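PDB 6XG7: thin, isoform D from Drosophila melanogaster, which probably acts as a TRIM-like RING-type ubiquitin ligase, present here as its NHL-repeat beta-propeller, a domain generally used for binding partner proteins. Local coordinates for residues H190-N196 / R237-D243; Q31-G37 / H302-F307. All coordinates share one frame; numbering follows the deposited sequence. Where two conformers were deposited one is given.

Contact 1 (H190-N196 / R237-D243); sequences HYIAVSN and RGVAVDD
Arg237 lays its guanidinium flat on the imidazole of His190, the two planes 22° apart and their centres 3.8 Å from each other. Followed outward, the arginine begins with CB against the Tyr191 ring, 4.0 Å from CE2. Past CG the chain bends (chi2 -109°), which brings CD beside His190 CD2 and NE over the middle of the imidazole. CZ then lies 3.4 Å from His190 NE2, NH2 continues toward CE1, and NH1 forms a salt bridge with Glu284, whose carboxylate also bonds Tyr191 OH; His190 ND1 is held by Ser205. An alanine here would be likely to uncover one imidazole face and cost Glu284 this salt bridge. The two strands are the innermost ones of successive blades of the NHL propeller, nearly parallel at 7° but 5.6 Å apart at their axes, so side chains and water, not direct backbone bonds, fill the seam. In the conformer given, Val239 CG2 packs against the backbone of Tyr191 and Ile192, reaching Ile192 N at 3.5 Å. Ala193 CB rests 4.0 Å from Val241 CG1, which also packs on Val194 O. Where the strands run out, Asn196 ND2 donates to a lone pair of Asp243 O at 2.9 Å, and a water accepts from Asn196 N while donating to Asp242 O.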
# COMPACT_ATOMS: atom_id res chain seq x y z
N HIS A 190 1.77 -0.48 8.71
CA HIS A 190 2.46 -0.10 7.49
C HIS A 190 1.52 0.33 6.37
O HIS A 190 1.70 1.41 5.82
CB HIS A 190 3.38 -1.22 6.99
CG HIS A 190 4.66 -1.34 7.75
ND1 HIS A 190 4.73 -1.90 9.00
CD2 HIS A 190 5.92 -0.95 7.45
CE1 HIS A 190 5.98 -1.87 9.43
NE2 HIS A 190 6.73 -1.31 8.50
N TYR A 191 0.58 -0.51 5.95
CA TYR A 191 -0.22 -0.22 4.77
C TYR A 191 -1.71 -0.19 5.10
O TYR A 191 -2.15 -0.61 6.18
CB TYR A 191 0.11 -1.21 3.65
CG TYR A 191 1.50 -1.04 3.07
CD1 TYR A 191 1.73 -0.14 2.04
CD2 TYR A 191 2.57 -1.80 3.53
CE1 TYR A 191 3.00 0.01 1.49
CE2 TYR A 191 3.85 -1.65 2.98
CZ TYR A 191 4.05 -0.75 1.96
OH TYR A 191 5.30 -0.58 1.39
N ILE A 192 -2.48 0.34 4.15
CA ILE A 192 -3.86 0.71 4.39
C ILE A 192 -4.66 0.66 3.10
O ILE A 192 -4.15 0.94 2.01
CB ILE A 192 -3.92 2.10 5.08
CG1 ILE A 192 -5.32 2.49 5.53
CG2 ILE A 192 -3.31 3.18 4.16
CD1 ILE A 192 -5.27 3.67 6.50
N ALA A 193 -5.94 0.35 3.23
CA ALA A 193 -6.88 0.36 2.12
C ALA A 193 -8.24 0.76 2.67
O ALA A 193 -8.53 0.53 3.85
CB ALA A 193 -6.97 -1.01 1.44
N VAL A 194 -9.07 1.36 1.84
CA VAL A 194 -10.42 1.74 2.23
C VAL A 194 -11.40 1.15 1.22
O VAL A 194 -11.25 1.36 0.01
CB VAL A 194 -10.59 3.27 2.33
CG1 VAL A 194 -12.02 3.62 2.71
CG2 VAL A 194 -9.66 3.84 3.37
N SER A 195 -12.39 0.42 1.71
CA SER A 195 -13.35 -0.28 0.87
C SER A 195 -14.49 0.65 0.43
O SER A 195 -14.71 1.73 0.98
CB SER A 195 -13.95 -1.45 1.65
OG SER A 195 -14.74 -0.97 2.71
N ASN A 196 -15.25 0.18 -0.57
CA ASN A 196 -16.48 0.87 -0.99
C ASN A 196 -17.51 0.93 0.13
O ASN A 196 -18.39 1.80 0.12
CB ASN A 196 -17.10 0.14 -2.19
CG ASN A 196 -16.52 0.60 -3.50
OD1 ASN A 196 -16.19 1.77 -3.66
ND2 ASN A 196 -16.40 -0.32 -4.45
N ARG A 237 2.40 -6.75 5.34
CA ARG A 237 2.74 -5.44 4.80
C ARG A 237 1.60 -4.94 3.91
O ARG A 237 0.57 -4.52 4.43
CB ARG A 237 4.11 -5.48 4.10
CG ARG A 237 5.26 -5.69 5.06
CD ARG A 237 6.08 -4.44 5.20
NE ARG A 237 6.90 -4.49 6.40
CZ ARG A 237 8.02 -3.80 6.58
NH1 ARG A 237 8.48 -2.99 5.62
NH2 ARG A 237 8.68 -3.93 7.72
N GLY A 238 1.77 -4.96 2.59
CA GLY A 238 0.76 -4.38 1.73
C GLY A 238 -0.62 -4.97 1.93
O GLY A 238 -0.79 -6.16 2.19
N VAL A 239 -1.62 -4.11 1.80
CA VAL A 239 -3.01 -4.53 1.77
C VAL A 239 -3.73 -3.80 0.64
O VAL A 239 -3.42 -2.64 0.33
CB VAL A 239 -3.77 -4.32 3.10
CG1 VAL A 239 -3.25 -5.22 4.18
CG2 VAL A 239 -3.73 -2.86 3.55
N ALA A 240 -4.70 -4.48 0.04
CA ALA A 240 -5.53 -3.88 -0.98
C ALA A 240 -6.92 -4.47 -0.88
O ALA A 240 -7.13 -5.53 -0.28
CB ALA A 240 -4.97 -4.13 -2.39
N VAL A 241 -7.89 -3.78 -1.47
CA VAL A 241 -9.27 -4.23 -1.49
C VAL A 241 -9.82 -3.99 -2.89
O VAL A 241 -9.53 -2.97 -3.51
CB VAL A 241 -10.08 -3.49 -0.40
CG1 VAL A 241 -10.22 -2.00 -0.69
CG2 VAL A 241 -11.44 -4.14 -0.19
N ASP A 242 -10.62 -4.95 -3.40
CA ASP A 242 -11.26 -4.77 -4.70
C ASP A 242 -12.65 -4.14 -4.52
O ASP A 242 -13.06 -3.80 -3.41
CB ASP A 242 -11.26 -6.06 -5.52
CG ASP A 242 -12.35 -7.03 -5.16
OD1 ASP A 242 -13.19 -6.78 -4.27
OD2 ASP A 242 -12.36 -8.10 -5.81
N ASP A 243 -13.35 -3.95 -5.62
CA ASP A 243 -14.60 -3.20 -5.58
C ASP A 243 -15.71 -3.91 -4.82
O ASP A 243 -16.66 -3.25 -4.39
CB ASP A 243 -15.07 -2.88 -6.99
CG ASP A 243 -14.28 -1.74 -7.61
OD1 ASP A 243 -13.85 -0.84 -6.86
OD2 ASP A 243 -14.08 -1.76 -8.83
O HOH W 1 -4.46 -0.28 -1.11
O HOH W 2 -14.48 -2.27 -1.64

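Contact 2 (Q31-G37 / H302-F307)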
# COMPACT_ATOMS: atom_id res chain seq x y z
N GLN A 31 2.78 -16.18 -12.21
CA GLN A 31 2.85 -14.78 -12.59
C GLN A 31 2.63 -14.62 -14.09
O GLN A 31 3.03 -15.47 -14.91
CB GLN A 31 4.13 -14.08 -12.09
CG GLN A 31 5.38 -14.31 -12.90
CD GLN A 31 6.64 -13.82 -12.20
OE1 GLN A 31 6.82 -13.97 -10.98
NE2 GLN A 31 7.53 -13.22 -12.97
N LEU A 32 1.95 -13.54 -14.45
CA LEU A 32 1.76 -13.18 -15.84
C LEU A 32 3.03 -12.57 -16.39
O LEU A 32 3.52 -12.99 -17.44
CB LEU A 32 0.63 -12.15 -15.95
CG LEU A 32 -0.78 -12.60 -15.61
CD1 LEU A 32 -1.69 -11.37 -15.57
CD2 LEU A 32 -1.29 -13.59 -16.63
N PHE A 33 3.59 -11.60 -15.67
CA PHE A 33 4.83 -10.95 -16.07
C PHE A 33 5.41 -10.27 -14.83
O PHE A 33 4.78 -10.20 -13.78
CB PHE A 33 4.62 -9.96 -17.23
CG PHE A 33 3.69 -8.81 -16.92
CD1 PHE A 33 4.16 -7.64 -16.35
CD2 PHE A 33 2.35 -8.89 -17.26
CE1 PHE A 33 3.30 -6.57 -16.11
CE2 PHE A 33 1.49 -7.84 -17.02
CZ PHE A 33 1.96 -6.67 -16.44
N GLN A 34 6.62 -9.75 -14.99
CA GLN A 34 7.25 -8.95 -13.96
C GLN A 34 7.95 -7.77 -14.61
O GLN A 34 8.14 -7.73 -15.83
CB GLN A 34 8.24 -9.78 -13.14
CG GLN A 34 9.45 -10.30 -13.91
CD GLN A 34 10.39 -11.02 -12.98
OE1 GLN A 34 9.97 -11.89 -12.23
NE2 GLN A 34 11.64 -10.62 -12.97
N LEU A 35 8.32 -6.81 -13.78
CA LEU A 35 9.07 -5.65 -14.24
C LEU A 35 10.02 -5.23 -13.13
O LEU A 35 9.82 -5.56 -11.96
CB LEU A 35 8.16 -4.49 -14.65
CG LEU A 35 7.13 -4.04 -13.61
CD1 LEU A 35 6.67 -2.61 -13.80
CD2 LEU A 35 5.89 -4.91 -13.66
N GLY A 36 11.05 -4.49 -13.52
CA GLY A 36 12.03 -4.01 -12.57
C GLY A 36 13.42 -4.58 -12.75
O GLY A 36 13.93 -4.70 -13.88
N GLY A 37 14.06 -4.94 -11.65
CA GLY A 37 15.47 -5.27 -11.61
C GLY A 37 16.25 -4.10 -11.03
O GLY A 37 15.88 -2.93 -11.22
N HIS A 302 13.76 -6.37 -6.04
CA HIS A 302 13.71 -5.14 -6.81
C HIS A 302 12.75 -5.25 -7.99
O HIS A 302 13.04 -4.79 -9.09
CB HIS A 302 15.10 -4.74 -7.31
CG HIS A 302 16.10 -4.63 -6.22
ND1 HIS A 302 16.19 -3.53 -5.40
CD2 HIS A 302 17.07 -5.48 -5.81
CE1 HIS A 302 17.17 -3.70 -4.54
NE2 HIS A 302 17.72 -4.88 -4.77
N ARG A 303 11.59 -5.86 -7.75
CA ARG A 303 10.69 -6.12 -8.87
C ARG A 303 9.24 -6.02 -8.43
O ARG A 303 8.92 -6.08 -7.24
CB ARG A 303 10.94 -7.50 -9.51
CG ARG A 303 10.61 -8.67 -8.58
CD ARG A 303 10.88 -10.02 -9.26
NE ARG A 303 10.75 -11.10 -8.30
CZ ARG A 303 10.94 -12.39 -8.59
NH1 ARG A 303 11.22 -12.75 -9.84
NH2 ARG A 303 10.85 -13.32 -7.66
N VAL A 304 8.38 -5.87 -9.43
CA VAL A 304 6.94 -5.97 -9.30
C VAL A 304 6.51 -7.16 -10.13
O VAL A 304 6.94 -7.31 -11.28
CB VAL A 304 6.24 -4.68 -9.79
CG1 VAL A 304 4.73 -4.91 -9.86
CG2 VAL A 304 6.60 -3.51 -8.86
N GLN A 305 5.69 -8.03 -9.54
CA GLN A 305 5.14 -9.19 -10.22
C GLN A 305 3.64 -9.04 -10.32
O GLN A 305 3.00 -8.53 -9.39
CB GLN A 305 5.49 -10.47 -9.47
CG GLN A 305 6.98 -10.74 -9.44
CD GLN A 305 7.41 -11.45 -8.18
OE1 GLN A 305 7.60 -10.81 -7.14
NE2 GLN A 305 7.57 -12.76 -8.26
N VAL A 306 3.08 -9.47 -11.45
CA VAL A 306 1.66 -9.34 -11.75
C VAL A 306 1.09 -10.74 -11.94
O VAL A 306 1.65 -11.53 -12.70
CB VAL A 306 1.45 -8.47 -13.00
CG1 VAL A 306 -0.04 -8.23 -13.26
CG2 VAL A 306 2.20 -7.14 -12.84
N PHE A 307 -0.04 -11.02 -11.28
CA PHE A 307 -0.64 -12.35 -11.25
C PHE A 307 -2.09 -12.38 -11.68
O PHE A 307 -2.52 -13.37 -12.28
CB PHE A 307 -0.61 -12.92 -9.83
CG PHE A 307 0.75 -13.14 -9.29
CD1 PHE A 307 1.44 -12.11 -8.67
CD2 PHE A 307 1.37 -14.37 -9.42
CE1 PHE A 307 2.73 -12.32 -8.17
CE2 PHE A 307 2.64 -14.58 -8.92
CZ PHE A 307 3.32 -13.56 -8.30
OXT PHE A 307 -2.86 -11.47 -11.38
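The closing blade of the beta-propeller is completed here by strand 33-36, which pairs antiparallel with strand 303-306, as in the Velcro closure of this fold. Leu32 and Phe33 both face Val306, a classic beta bulge: Leu32 N donates to Val306 O at 2.7 Å, while Val306 N donates to Phe33 O. Leu35 and Val304 exchange two backbone bonds, and Gly37 N reaches His302 O. Phe33 CG lies between its backbone N and carbonyl carbon (chi1 62°), which sets the ring over Val306, whose CB is 4.0 Å from the ring centroid; Leu35 CD2 packs alongside Val304 CB at 3.9 Å. On the face with Gln34 and Gln305 a polar network forms, joined by Gln31 and Arg303. In the conformers given, Gln305 NE2 donates almost straight (170°) to Gln31 OE1 at 3.1 Å, and Gln31 NE2 donates to Gln34 OE1, which also takes a weak bond from Arg303 NH1, amide and guanidinium perpendicular. Gln31 CB lies over the Phe307 ring face. Ser278 also bonds Gln31 OE1, Glu279 O accepts from Gln305 NE2, and Asp298 and Gly276 hold Arg303. Strand 303-306 is flanked by 33-36, at the sheet's outer margin, and by 294-298, where Gln305 bonds Val296 through the backbone.

Overall arrangement
Near the N terminus, segment 31-37 comes first and waits for its partner until the chain has traced the whole propeller; segment 302-307, the last of the chain, then meets it and closes the ring as contact 2. Nested within that long loop, contact 1 closes a shorter one, in which the chain leaves 190-196, finishes the blade through strands 199-204, 209-214 and 219-223, and enters the next at 237-243. The two do not cross, and their nearest atoms remain about 11 Å apart. Contact 1 joins adjacent blades near the middle of the domain, while contact 2 unites the first strand of the chain with the last within one blade farther out.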